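Local coordinates for DUF3863 domain-containing protein (Parabacteroides distasonis, PDB 3LM3) that is of unknown function but may be a glycoside hydrolase or deacetylase acting on carbohydrates, at residues 268-279 and 339-347; 384-394 and 410-418. One frame throughout, in Å; residues are numbered along the deposited sequence. Where two conformers were deposited one is given.

Both contacts sit on the same four-stranded antiparallel sheet, at its two outermost strands. In contact 1 helix 255-277 lies along strand 341-346; in contact 2 strand 383-389 receives a loop segment, 410-418, that has no regular structure of its own. Their centres are 21 Å apart and the two do not touch. Contact 2 is the more buried: five hydrogen bonds cross it, two between backbones, two with an asparagine amide and one to a carboxylate. Contact 1 is partly buried: aromatic and aliphatic packing on one flank, an arginine and ordered water on the other. An asparagine side chain grips a strand residue's backbone in each, Asn277 in contact 1 and Asn413 in contact 2.

Contact 1: 268-279 and 339-347; sequences IHFDKGLELNGF and WNYRFVERG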
# COMPACT_ATOMS: atom_id res chain seq x y z
N ILE A 268 -14.37 1.80 5.52
CA ILE A 268 -14.59 1.60 4.09
C ILE A 268 -14.44 0.11 3.74
O ILE A 268 -15.18 -0.45 2.91
CB ILE A 268 -13.58 2.41 3.25
CG1 ILE A 268 -13.70 3.90 3.53
CG2 ILE A 268 -13.68 2.11 1.72
CD1 ILE A 268 -12.55 4.75 2.88
N HIS A 269 -13.48 -0.52 4.40
CA HIS A 269 -13.11 -1.91 4.17
C HIS A 269 -13.81 -2.90 5.07
O HIS A 269 -14.19 -3.99 4.64
CB HIS A 269 -11.59 -2.01 4.32
CG HIS A 269 -10.90 -1.17 3.32
ND1 HIS A 269 -10.69 -1.62 2.03
CD2 HIS A 269 -10.59 0.14 3.32
CE1 HIS A 269 -10.21 -0.63 1.31
NE2 HIS A 269 -10.14 0.46 2.06
N PHE A 270 -13.94 -2.54 6.34
CA PHE A 270 -14.42 -3.49 7.35
C PHE A 270 -15.93 -3.45 7.58
O PHE A 270 -16.46 -4.37 8.19
CB PHE A 270 -13.66 -3.25 8.65
CG PHE A 270 -12.17 -3.59 8.61
CD1 PHE A 270 -11.61 -4.31 7.56
CD2 PHE A 270 -11.36 -3.24 9.68
CE1 PHE A 270 -10.26 -4.65 7.58
CE2 PHE A 270 -10.00 -3.57 9.69
CZ PHE A 270 -9.47 -4.28 8.63
N ASP A 271 -16.61 -2.43 7.06
CA ASP A 271 -18.08 -2.40 7.05
C ASP A 271 -18.55 -2.74 5.63
O ASP A 271 -18.66 -3.93 5.28
CB ASP A 271 -18.57 -1.04 7.57
CG ASP A 271 -18.41 -0.88 9.09
OD1 ASP A 271 -18.31 -1.90 9.81
OD2 ASP A 271 -18.43 0.31 9.53
N LYS A 272 -18.75 -1.75 4.77
CA LYS A 272 -19.31 -1.97 3.44
C LYS A 272 -18.40 -2.82 2.55
O LYS A 272 -18.86 -3.67 1.82
CB LYS A 272 -19.61 -0.63 2.77
CG LYS A 272 -20.16 -0.70 1.35
CD LYS A 272 -21.55 -1.27 1.26
CE LYS A 272 -22.25 -0.76 0.00
NZ LYS A 272 -23.66 -1.21 -0.09
N GLY A 273 -17.09 -2.58 2.61
CA GLY A 273 -16.19 -3.32 1.73
C GLY A 273 -16.31 -4.83 1.85
O GLY A 273 -16.37 -5.57 0.85
N LEU A 274 -16.33 -5.30 3.09
CA LEU A 274 -16.42 -6.74 3.32
C LEU A 274 -17.72 -7.30 2.74
O LEU A 274 -17.75 -8.41 2.19
CB LEU A 274 -16.27 -7.07 4.80
CG LEU A 274 -16.36 -8.57 5.08
CD1 LEU A 274 -15.40 -8.97 6.17
CD2 LEU A 274 -17.80 -8.95 5.43
N GLU A 275 -18.80 -6.53 2.84
CA GLU A 275 -20.07 -6.95 2.24
C GLU A 275 -19.98 -7.03 0.72
O GLU A 275 -20.53 -7.96 0.11
CB GLU A 275 -21.21 -6.02 2.64
CG GLU A 275 -21.76 -6.25 4.02
CD GLU A 275 -23.10 -5.56 4.22
OE1 GLU A 275 -23.25 -4.38 3.81
OE2 GLU A 275 -24.02 -6.21 4.76
N LEU A 276 -19.31 -6.05 0.11
CA LEU A 276 -19.20 -6.01 -1.34
C LEU A 276 -18.21 -7.03 -1.91
O LEU A 276 -18.42 -7.54 -3.02
CB LEU A 276 -18.80 -4.61 -1.80
CG LEU A 276 -19.82 -3.50 -1.57
CD1 LEU A 276 -19.20 -2.11 -1.70
CD2 LEU A 276 -21.03 -3.65 -2.50
N ASN A 277 -17.13 -7.24 -1.19
CA ASN A 277 -15.97 -7.96 -1.75
C ASN A 277 -15.72 -9.34 -1.16
O ASN A 277 -14.91 -10.09 -1.69
CB ASN A 277 -14.72 -7.10 -1.61
CG ASN A 277 -14.87 -5.77 -2.33
OD1 ASN A 277 -15.39 -5.77 -3.46
ND2 ASN A 277 -14.49 -4.65 -1.68
N GLY A 278 -16.33 -9.62 -0.03
CA GLY A 278 -16.19 -10.90 0.62
C GLY A 278 -15.09 -10.97 1.66
O GLY A 278 -15.00 -11.94 2.41
N PHE A 279 -14.22 -9.97 1.70
CA PHE A 279 -13.20 -9.85 2.75
C PHE A 279 -12.92 -8.35 2.87
O PHE A 279 -13.32 -7.57 1.98
CB PHE A 279 -11.90 -10.60 2.43
CG PHE A 279 -11.12 -10.06 1.25
CD1 PHE A 279 -11.38 -10.50 -0.03
CD2 PHE A 279 -10.10 -9.16 1.44
CE1 PHE A 279 -10.65 -10.02 -1.13
CE2 PHE A 279 -9.38 -8.66 0.36
CZ PHE A 279 -9.66 -9.10 -0.92
N TRP A 339 -11.61 -12.02 -9.31
CA TRP A 339 -11.94 -10.91 -8.43
C TRP A 339 -12.60 -9.76 -9.17
O TRP A 339 -12.48 -9.61 -10.38
CB TRP A 339 -10.72 -10.38 -7.68
CG TRP A 339 -9.56 -9.96 -8.54
CD1 TRP A 339 -8.48 -10.73 -8.88
CD2 TRP A 339 -9.35 -8.68 -9.16
NE1 TRP A 339 -7.62 -10.01 -9.65
CE2 TRP A 339 -8.13 -8.76 -9.85
CE3 TRP A 339 -10.06 -7.48 -9.18
CZ2 TRP A 339 -7.63 -7.69 -10.58
CZ3 TRP A 339 -9.54 -6.42 -9.90
CH2 TRP A 339 -8.35 -6.54 -10.61
N ASN A 340 -13.36 -8.97 -8.42
CA ASN A 340 -14.08 -7.83 -8.94
C ASN A 340 -14.39 -7.00 -7.70
O ASN A 340 -15.19 -7.42 -6.88
CB ASN A 340 -15.34 -8.30 -9.68
CG ASN A 340 -16.07 -7.18 -10.37
OD1 ASN A 340 -16.02 -6.04 -9.96
ND2 ASN A 340 -16.77 -7.53 -11.46
N TYR A 341 -13.69 -5.89 -7.52
CA TYR A 341 -13.78 -5.12 -6.28
C TYR A 341 -14.64 -3.87 -6.42
O TYR A 341 -14.62 -3.19 -7.46
CB TYR A 341 -12.41 -4.68 -5.81
CG TYR A 341 -11.38 -5.78 -5.69
CD1 TYR A 341 -11.60 -6.90 -4.88
CD2 TYR A 341 -10.17 -5.69 -6.36
CE1 TYR A 341 -10.63 -7.89 -4.74
CE2 TYR A 341 -9.19 -6.67 -6.23
CZ TYR A 341 -9.44 -7.77 -5.42
OH TYR A 341 -8.45 -8.73 -5.25
N ARG A 342 -15.41 -3.61 -5.38
CA ARG A 342 -16.26 -2.43 -5.30
C ARG A 342 -16.09 -1.80 -3.92
O ARG A 342 -15.95 -2.52 -2.92
CB ARG A 342 -17.72 -2.80 -5.48
CG ARG A 342 -18.03 -3.29 -6.88
CD ARG A 342 -19.44 -3.83 -7.00
NE ARG A 342 -19.57 -4.98 -6.13
CZ ARG A 342 -20.70 -5.49 -5.65
NH1 ARG A 342 -21.89 -4.95 -5.96
NH2 ARG A 342 -20.64 -6.57 -4.87
N PHE A 343 -16.10 -0.47 -3.90
CA PHE A 343 -16.11 0.32 -2.68
C PHE A 343 -17.08 1.47 -2.80
O PHE A 343 -17.26 2.00 -3.89
CB PHE A 343 -14.72 0.87 -2.36
CG PHE A 343 -13.68 -0.19 -2.24
CD1 PHE A 343 -13.55 -0.91 -1.06
CD2 PHE A 343 -12.85 -0.50 -3.29
CE1 PHE A 343 -12.63 -1.94 -0.97
CE2 PHE A 343 -11.90 -1.54 -3.19
CZ PHE A 343 -11.80 -2.24 -2.02
N VAL A 344 -17.67 1.84 -1.67
CA VAL A 344 -18.51 3.03 -1.56
C VAL A 344 -18.08 3.79 -0.31
O VAL A 344 -17.89 3.17 0.75
CB VAL A 344 -20.00 2.67 -1.45
CG1 VAL A 344 -20.85 3.92 -1.17
CG2 VAL A 344 -20.48 1.93 -2.69
N GLU A 345 -17.90 5.10 -0.43
CA GLU A 345 -17.51 5.92 0.72
C GLU A 345 -18.15 7.28 0.65
O GLU A 345 -18.17 7.88 -0.40
CB GLU A 345 -16.00 6.11 0.73
CG GLU A 345 -15.52 6.94 1.93
CD GLU A 345 -14.23 7.66 1.73
OE1 GLU A 345 -13.53 7.42 0.72
OE2 GLU A 345 -13.86 8.48 2.63
N ARG A 346 -18.65 7.75 1.78
CA ARG A 346 -18.94 9.17 1.97
C ARG A 346 -17.89 9.79 2.86
O ARG A 346 -17.24 9.11 3.66
CB ARG A 346 -20.33 9.40 2.54
CG ARG A 346 -21.41 9.10 1.57
CD ARG A 346 -22.78 9.29 2.17
NE ARG A 346 -23.80 9.14 1.14
CZ ARG A 346 -25.07 9.50 1.29
NH1 ARG A 346 -25.51 10.01 2.43
NH2 ARG A 346 -25.91 9.34 0.27
N GLY A 347 -17.67 11.10 2.72
CA GLY A 347 -16.62 11.73 3.52
C GLY A 347 -16.89 11.62 5.00
O GLY A 347 -18.05 11.59 5.44
O HOH W 1 -16.89 0.55 0.86
O HOH W 2 -17.33 -6.62 -5.50
O HOH W 3 -17.09 -9.39 -5.10
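Asn277, the last residue of its helix, holds Arg342 by its backbone where helix 268-277 runs nearly antiparallel along the edge strand 341-346, 151° between their directions. Asn277 OD1 takes Arg342 N on a lone pair at 2.9 Å, in the carbonyl plane, and Asn277 ND2 gives back to Arg342 O. With an alanine here the strand's N-H and C=O at Arg342 would probably both lose their side-chain mate. The buried flank is tight. Phe343 CE1 lies 3.4 Å from Asn277 ND2, and the ring meets His269 obliquely, while ND1 of that histidine bonds Tyr190. Farther along, Ile268 CD1 packs 3.6 Å from Glu345 CD, whose OE2 turns to His264. Between the two backbones a water links Ile268 O to Val344 N. The other flank is looser and wetter: a second water accepts from Arg342 NE and lies 2.7 Å from Asn340 O. Here Arg342 bends at chi3 (-63°), which brings its guanidinium back to the helix end. Leu276 CD2 sits over the centre of one guanidinium face, 3.6 Å above the plane, while Arg342 NH2 reaches, at 3.0 Å, Leu276 O, which lies 20° out of the guanidinium plane.

Contact 2: 384-394 and 410-418; sequences VIDFTRYDLQA and SLINKINQK
Phe387 and Ile415 trade backbone bonds in both directions, Phe387 N to Ile415 O at 2.8 Å and Ile415 N to Phe387 O at 3.0 Å. This is a single antiparallel bridge, a hydrogen-bonded pair, by which the loop 410-418 docks on the outer strand of the sheet. Past it the strand's pairing is continued by a side chain: Asn413 OD1 accepts Arg389 N at 2.9 Å on a lone pair, and Asn413 ND2 donates to Arg389 O. Chi1 of 43° places the Asn413 amide between its own N and carbonyl carbon, and OD1 also takes Lys414 N, so two backbone donors fix it. Toward the other end, Asp386 OD2 receives Gln417 N at 2.9 Å on its anti side.

Apolar groups fill in around these bonds. Ile415 CD1 meets Val384 CG1, and in the modelled conformer Leu411 CD2 packs on Thr388 CG2 while its CD1 touches Ala394 CB. Lys414 lays CB and CG beside Phe387 CD2, the two side chains pointing the same way.

The next shell sets these groups. Thr388 OG1 donates to Asp386 OD1, and Arg368 from the neighbouring strand forms a salt bridge with Asp386 OD2. One water joins Thr388 OG1, Leu411 O and Asn416 ND2, while Asn416 OD1 closes an Asx turn onto Lys418 N. Arg389 clasps Asp391 side-on through NE and NH2, nearly in the guanidinium plane.

Arg389 NH1 and Lys414 NZ come within 4.3 Å, yet both form salt bridges with Asp436 of helix 434-443. That shared carboxylate probably offsets the two like charges, tying strand, loop and C-terminal helix together through one acid.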
# COMPACT_ATOMS: atom_id res chain seq x y z
N VAL A 384 -18.13 10.48 -13.72
CA VAL A 384 -16.92 9.71 -13.86
C VAL A 384 -15.74 10.62 -13.59
O VAL A 384 -15.52 11.60 -14.29
CB VAL A 384 -16.77 9.13 -15.30
CG1 VAL A 384 -15.45 8.34 -15.45
CG2 VAL A 384 -17.95 8.23 -15.67
N ILE A 385 -14.94 10.27 -12.57
CA ILE A 385 -13.70 10.97 -12.29
C ILE A 385 -12.45 10.15 -12.62
O ILE A 385 -11.34 10.68 -12.64
CB ILE A 385 -13.60 11.51 -10.83
CG1 ILE A 385 -13.52 10.38 -9.80
CG2 ILE A 385 -14.79 12.44 -10.56
CD1 ILE A 385 -13.03 10.89 -8.41
N ASP A 386 -12.62 8.85 -12.86
CA ASP A 386 -11.51 7.99 -13.29
C ASP A 386 -12.09 6.88 -14.14
O ASP A 386 -13.06 6.24 -13.76
CB ASP A 386 -10.76 7.40 -12.09
CG ASP A 386 -9.42 6.81 -12.46
OD1 ASP A 386 -9.42 5.63 -12.93
OD2 ASP A 386 -8.39 7.51 -12.21
N PHE A 387 -11.49 6.64 -15.30
CA PHE A 387 -11.75 5.46 -16.10
C PHE A 387 -10.42 5.10 -16.73
O PHE A 387 -9.92 5.83 -17.60
CB PHE A 387 -12.83 5.70 -17.15
CG PHE A 387 -13.11 4.49 -17.99
CD1 PHE A 387 -13.61 3.33 -17.40
CD2 PHE A 387 -12.90 4.51 -19.35
CE1 PHE A 387 -13.86 2.20 -18.16
CE2 PHE A 387 -13.16 3.37 -20.12
CZ PHE A 387 -13.65 2.23 -19.53
N THR A 388 -9.81 4.02 -16.23
CA THR A 388 -8.49 3.61 -16.62
C THR A 388 -8.60 2.19 -17.15
O THR A 388 -8.94 1.27 -16.41
CB THR A 388 -7.53 3.67 -15.41
OG1 THR A 388 -7.51 4.98 -14.86
CG2 THR A 388 -6.10 3.28 -15.80
N ARG A 389 -8.35 2.01 -18.45
CA ARG A 389 -8.46 0.71 -19.09
C ARG A 389 -7.18 -0.09 -18.99
O ARG A 389 -6.10 0.43 -19.16
CB ARG A 389 -8.83 0.90 -20.56
CG ARG A 389 -10.24 1.38 -20.74
CD ARG A 389 -10.59 1.55 -22.19
NE ARG A 389 -10.68 0.28 -22.87
CZ ARG A 389 -11.35 0.09 -23.99
NH1 ARG A 389 -12.02 1.10 -24.56
NH2 ARG A 389 -11.37 -1.11 -24.53
N TYR A 390 -7.32 -1.38 -18.72
CA TYR A 390 -6.20 -2.29 -18.64
C TYR A 390 -6.08 -3.19 -19.85
O TYR A 390 -5.05 -3.83 -20.02
CB TYR A 390 -6.34 -3.15 -17.38
CG TYR A 390 -6.44 -2.36 -16.11
CD1 TYR A 390 -5.56 -1.34 -15.83
CD2 TYR A 390 -7.37 -2.72 -15.12
CE1 TYR A 390 -5.64 -0.64 -14.63
CE2 TYR A 390 -7.45 -2.04 -13.92
CZ TYR A 390 -6.59 -0.98 -13.69
OH TYR A 390 -6.63 -0.31 -12.48
N ASP A 391 -7.12 -3.27 -20.65
CA ASP A 391 -7.07 -4.10 -21.86
C ASP A 391 -6.15 -3.49 -22.92
O ASP A 391 -5.59 -4.21 -23.75
CB ASP A 391 -8.49 -4.41 -22.37
CG ASP A 391 -9.25 -3.18 -22.81
OD1 ASP A 391 -9.05 -2.07 -22.29
OD2 ASP A 391 -10.12 -3.34 -23.69
N LEU A 392 -5.97 -2.19 -22.88
CA LEU A 392 -5.02 -1.49 -23.70
C LEU A 392 -3.58 -1.89 -23.34
O LEU A 392 -3.25 -2.12 -22.17
CB LEU A 392 -5.20 0.04 -23.54
CG LEU A 392 -6.57 0.62 -23.89
CD1 LEU A 392 -6.66 2.10 -23.56
CD2 LEU A 392 -6.88 0.36 -25.37
N GLN A 393 -2.71 -1.99 -24.34
CA GLN A 393 -1.29 -2.25 -24.08
C GLN A 393 -0.71 -1.17 -23.17
O GLN A 393 -1.02 0.01 -23.34
CB GLN A 393 -0.46 -2.35 -25.39
CG GLN A 393 0.99 -2.74 -25.14
CD GLN A 393 1.79 -3.08 -26.39
OE1 GLN A 393 1.29 -2.99 -27.51
NE2 GLN A 393 3.04 -3.47 -26.19
N ALA A 394 0.09 -1.58 -22.19
CA ALA A 394 0.79 -0.66 -21.33
C ALA A 394 2.30 -0.88 -21.45
O ALA A 394 2.76 -1.92 -21.94
CB ALA A 394 0.33 -0.86 -19.84
N SER A 410 2.97 6.03 -13.63
CA SER A 410 1.52 5.91 -13.61
C SER A 410 0.96 5.31 -14.88
O SER A 410 1.48 5.53 -15.97
CB SER A 410 0.87 7.27 -13.36
OG SER A 410 1.23 7.77 -12.07
N LEU A 411 -0.12 4.56 -14.71
CA LEU A 411 -0.87 4.00 -15.83
C LEU A 411 -2.12 4.86 -16.01
O LEU A 411 -3.05 4.83 -15.19
CB LEU A 411 -1.20 2.52 -15.56
CG LEU A 411 -1.62 1.70 -16.78
CD1 LEU A 411 -1.49 0.19 -16.49
CD2 LEU A 411 -3.06 2.06 -17.24
N ILE A 412 -2.12 5.67 -17.07
CA ILE A 412 -3.17 6.66 -17.30
C ILE A 412 -3.55 6.60 -18.77
O ILE A 412 -2.66 6.52 -19.65
CB ILE A 412 -2.63 8.07 -16.94
CG1 ILE A 412 -2.44 8.19 -15.43
CG2 ILE A 412 -3.57 9.19 -17.40
CD1 ILE A 412 -1.75 9.48 -14.95
N ASN A 413 -4.85 6.58 -19.05
CA ASN A 413 -5.29 6.65 -20.43
C ASN A 413 -6.53 7.54 -20.50
O ASN A 413 -6.37 8.75 -20.63
CB ASN A 413 -5.41 5.26 -21.08
CG ASN A 413 -6.07 4.22 -20.19
OD1 ASN A 413 -7.24 4.33 -19.86
ND2 ASN A 413 -5.33 3.16 -19.90
N LYS A 414 -7.74 7.02 -20.34
CA LYS A 414 -8.94 7.82 -20.67
C LYS A 414 -9.20 9.01 -19.72
O LYS A 414 -9.15 10.17 -20.13
CB LYS A 414 -10.18 6.92 -20.78
CG LYS A 414 -10.06 5.76 -21.78
CD LYS A 414 -9.51 6.22 -23.15
CE LYS A 414 -9.84 5.23 -24.32
NZ LYS A 414 -11.25 5.35 -24.83
N ILE A 415 -9.49 8.72 -18.46
CA ILE A 415 -9.77 9.73 -17.44
C ILE A 415 -9.05 9.31 -16.16
O ILE A 415 -9.21 8.18 -15.70
CB ILE A 415 -11.30 9.86 -17.16
CG1 ILE A 415 -12.06 10.22 -18.46
CG2 ILE A 415 -11.61 10.91 -16.09
CD1 ILE A 415 -13.55 10.38 -18.30
N ASN A 416 -8.31 10.24 -15.56
CA ASN A 416 -7.58 9.96 -14.32
C ASN A 416 -7.99 10.94 -13.22
O ASN A 416 -8.08 12.14 -13.45
CB ASN A 416 -6.07 10.01 -14.56
CG ASN A 416 -5.29 10.01 -13.27
OD1 ASN A 416 -5.00 11.08 -12.73
ND2 ASN A 416 -5.03 8.81 -12.73
N GLN A 417 -8.18 10.41 -12.00
CA GLN A 417 -8.72 11.17 -10.87
C GLN A 417 -7.94 12.41 -10.48
O GLN A 417 -8.53 13.34 -9.94
CB GLN A 417 -8.86 10.26 -9.65
CG GLN A 417 -7.53 9.78 -9.07
CD GLN A 417 -7.71 8.79 -7.93
OE1 GLN A 417 -8.70 8.85 -7.21
NE2 GLN A 417 -6.72 7.90 -7.74
N LYS A 418 -6.63 12.45 -10.75
CA LYS A 418 -5.84 13.60 -10.35
C LYS A 418 -6.22 14.85 -11.16
O LYS A 418 -5.92 15.98 -10.75
CB LYS A 418 -4.34 13.31 -10.47
CG LYS A 418 -3.89 12.05 -9.75
CD LYS A 418 -4.03 12.14 -8.21
CE LYS A 418 -3.73 10.83 -7.58
NZ LYS A 418 -3.73 10.91 -6.07
O HOH W 4 -6.73 6.98 -16.96
O HOH W 5 -5.22 6.32 -14.23